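Local coordinates for protein ochratoxinase (Aspergillus niger, PDB 4C65) that hydrolyses the amide bond of the mycotoxin ochratoxin A, releasing phenylalanine and ochratoxin alpha, as a zinc-dependent carboxypeptidase of the amidohydrolase superfamily, at residues D183-V188 / L228-E233. Sequence-based numbering, arbitrary orientation.
Sequences DGVEEV and LKVIVE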
loop_
_atom_site.group_PDB
_atom_site.type_symbol
_atom_site.label_atom_id
_atom_site.label_comp_id
_atom_site.label_asym_id
_atom_site.label_seq_id
_atom_site.Cartn_x
_atom_site.Cartn_y
_atom_site.Cartn_z
ATOM N N ASP A 183 -13.217 15.229 0.884
ATOM C CA ASP A 183 -12.780 16.595 1.017
ATOM C C ASP A 183 -12.369 17.161 -0.337
ATOM O O ASP A 183 -11.445 16.657 -0.980
ATOM C CB ASP A 183 -11.602 16.682 1.974
ATOM C CG ASP A 183 -11.956 16.244 3.378
ATOM O OD1 ASP A 183 -12.809 16.887 4.022
ATOM O OD2 ASP A 183 -11.408 15.215 3.826
ATOM N N GLY A 184 -13.039 18.235 -0.745
ATOM C CA GLY A 184 -12.745 18.878 -2.013
ATOM C C GLY A 184 -13.663 18.426 -3.132
ATOM O O GLY A 184 -14.259 17.358 -3.073
ATOM N N VAL A 185 -13.795 19.281 -4.139
ATOM C CA VAL A 185 -14.645 19.041 -5.281
ATOM C C VAL A 185 -14.376 17.688 -5.946
ATOM O O VAL A 185 -15.310 17.020 -6.364
ATOM C CB VAL A 185 -14.481 20.189 -6.301
ATOM C CG1 VAL A 185 -14.923 19.778 -7.695
ATOM C CG2 VAL A 185 -15.261 21.415 -5.827
ATOM N N GLU A 186 -13.111 17.314 -6.092
ATOM C CA GLU A 186 -12.765 16.081 -6.792
ATOM C C GLU A 186 -13.321 14.899 -6.021
ATOM O O GLU A 186 -14.027 14.063 -6.571
ATOM C CB GLU A 186 -11.244 15.928 -6.978
ATOM C CG GLU A 186 -10.557 17.085 -7.701
ATOM C CD GLU A 186 -11.185 17.398 -9.058
ATOM O OE1 GLU A 186 -11.030 16.587 -10.001
ATOM O OE2 GLU A 186 -11.819 18.464 -9.183
ATOM N N GLU A 187 -12.997 14.832 -4.739
ATOM C CA GLU A 187 -13.416 13.701 -3.925
ATOM C C GLU A 187 -14.928 13.629 -3.776
ATOM O O GLU A 187 -15.490 12.526 -3.730
ATOM C CB GLU A 187 -12.748 13.723 -2.541
ATOM C CG GLU A 187 -11.273 13.351 -2.575
ATOM C CD GLU A 187 -10.667 13.162 -1.191
ATOM O OE1 GLU A 187 -11.391 13.180 -0.158
ATOM O OE2 GLU A 187 -9.441 12.992 -1.129
ATOM N N VAL A 188 -15.601 14.767 -3.696
ATOM C CA VAL A 188 -17.050 14.714 -3.455
ATOM C C VAL A 188 -17.784 14.178 -4.688
ATOM O O VAL A 188 -18.856 13.570 -4.542
ATOM C CB VAL A 188 -17.699 16.013 -2.932
ATOM C CG1 VAL A 188 -17.163 16.385 -1.561
ATOM C CG2 VAL A 188 -17.528 17.157 -3.909
ATOM N N LEU A 228 -20.716 21.632 -1.915
ATOM C CA LEU A 228 -22.152 21.391 -1.838
ATOM C C LEU A 228 -22.820 21.514 -3.214
ATOM O O LEU A 228 -23.674 20.720 -3.555
ATOM C CB LEU A 228 -22.825 22.328 -0.834
ATOM C CG LEU A 228 -22.557 22.096 0.654
ATOM C CD1 LEU A 228 -23.177 23.220 1.477
ATOM C CD2 LEU A 228 -23.105 20.747 1.087
ATOM N N LYS A 229 -22.414 22.490 -4.000
ATOM C CA LYS A 229 -22.980 22.676 -5.326
ATOM C C LYS A 229 -22.679 21.469 -6.220
ATOM O O LYS A 229 -23.540 20.999 -6.941
ATOM C CB LYS A 229 -22.431 23.961 -5.945
ATOM C CG LYS A 229 -22.942 24.281 -7.334
ATOM C CD LYS A 229 -22.377 25.618 -7.782
ATOM C CE LYS A 229 -22.861 26.035 -9.177
ATOM N NZ LYS A 229 -21.795 25.898 -10.237
ATOM N N VAL A 230 -21.429 21.021 -6.204
ATOM C CA VAL A 230 -21.025 19.842 -6.960
ATOM C C VAL A 230 -21.810 18.605 -6.517
ATOM O O VAL A 230 -22.367 17.897 -7.339
ATOM C CB VAL A 230 -19.500 19.618 -6.865
ATOM C CG1 VAL A 230 -19.099 18.233 -7.325
ATOM C CG2 VAL A 230 -18.788 20.675 -7.684
ATOM N N ILE A 231 -21.914 18.389 -5.216
ATOM C CA ILE A 231 -22.739 17.314 -4.716
ATOM C C ILE A 231 -24.172 17.367 -5.266
ATOM O O ILE A 231 -24.704 16.348 -5.732
ATOM C CB ILE A 231 -22.771 17.283 -3.183
ATOM C CG1 ILE A 231 -21.413 16.806 -2.668
ATOM C CG2 ILE A 231 -23.845 16.327 -2.691
ATOM C CD1 ILE A 231 -21.179 17.103 -1.209
ATOM N N VAL A 232 -24.806 18.529 -5.203
ATOM C CA VAL A 232 -26.170 18.696 -5.732
ATOM C C VAL A 232 -26.228 18.406 -7.238
ATOM O O VAL A 232 -27.147 17.739 -7.707
ATOM C CB VAL A 232 -26.739 20.097 -5.390
ATOM C CG1 VAL A 232 -28.014 20.390 -6.184
ATOM C CG2 VAL A 232 -27.016 20.185 -3.900
ATOM N N GLU A 233 -25.245 18.900 -7.986
ATOM C CA GLU A 233 -25.164 18.681 -9.435
ATOM C C GLU A 233 -24.978 17.204 -9.772
ATOM O O GLU A 233 -25.570 16.691 -10.719
ATOM C CB GLU A 233 -24.026 19.497 -10.038
ATOM C CG GLU A 233 -24.324 20.979 -10.098
ATOM C CD GLU A 233 -23.072 21.822 -10.348
ATOM O OE1 GLU A 233 -21.947 21.258 -10.269
ATOM O OE2 GLU A 233 -23.219 23.038 -10.625
#
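With chi1 at 165°, Val230 turns CG1 to Val188 and CG2 to Val185, while chi1 of -71° sets CG1 of Ile231 trans to the carbonyl carbon and an extended chi2 (163°) carries CD1 on to Val188. Two neighbouring helices of the twisted TIM barrel, 185-198 and 225-237, meet here; they precede and follow strand 203-206. The side chains that meet are all aliphatic. CG2 of Val230 lies 4.0 Å from CG1 of Val185, the two side chains crossing at about a right angle, and CG2 of Val185 touches the same methyl. On the other branch, CG1 of Val230 packs 3.9 Å from CG2 of Val188. Val188 thus sits between Val230 and Ile231, its CG2 also reaching CG1 of the latter. Behind this layer, Ile231 rests on Ile203 and Val205 of the barrel strand that carries between them Lys204, the zinc-binding active-site residue; the side chains of Ile231 and Lys204 are about 8 Å apart. A hydrogen bond from N of Gly184, the N-cap residue, to OE2 of Glu227 adds a polar link between the helices. In the homooctamer the same helix start faces neighbouring subunits; in one of them Arg190 forms salt bridges with Asp183 and Glu187, and Arg193 another with Asp183. Glu187 in turn takes the amide N of Asp183 onto OE1 at 2.9 Å, nearly straight but from above the carboxylate plane. On the Ile231 side of the contact, CB of Val188 stands 3.8 Å from CG1 of Ile231, with CD1 of Ile231 beside CG1 of Val188.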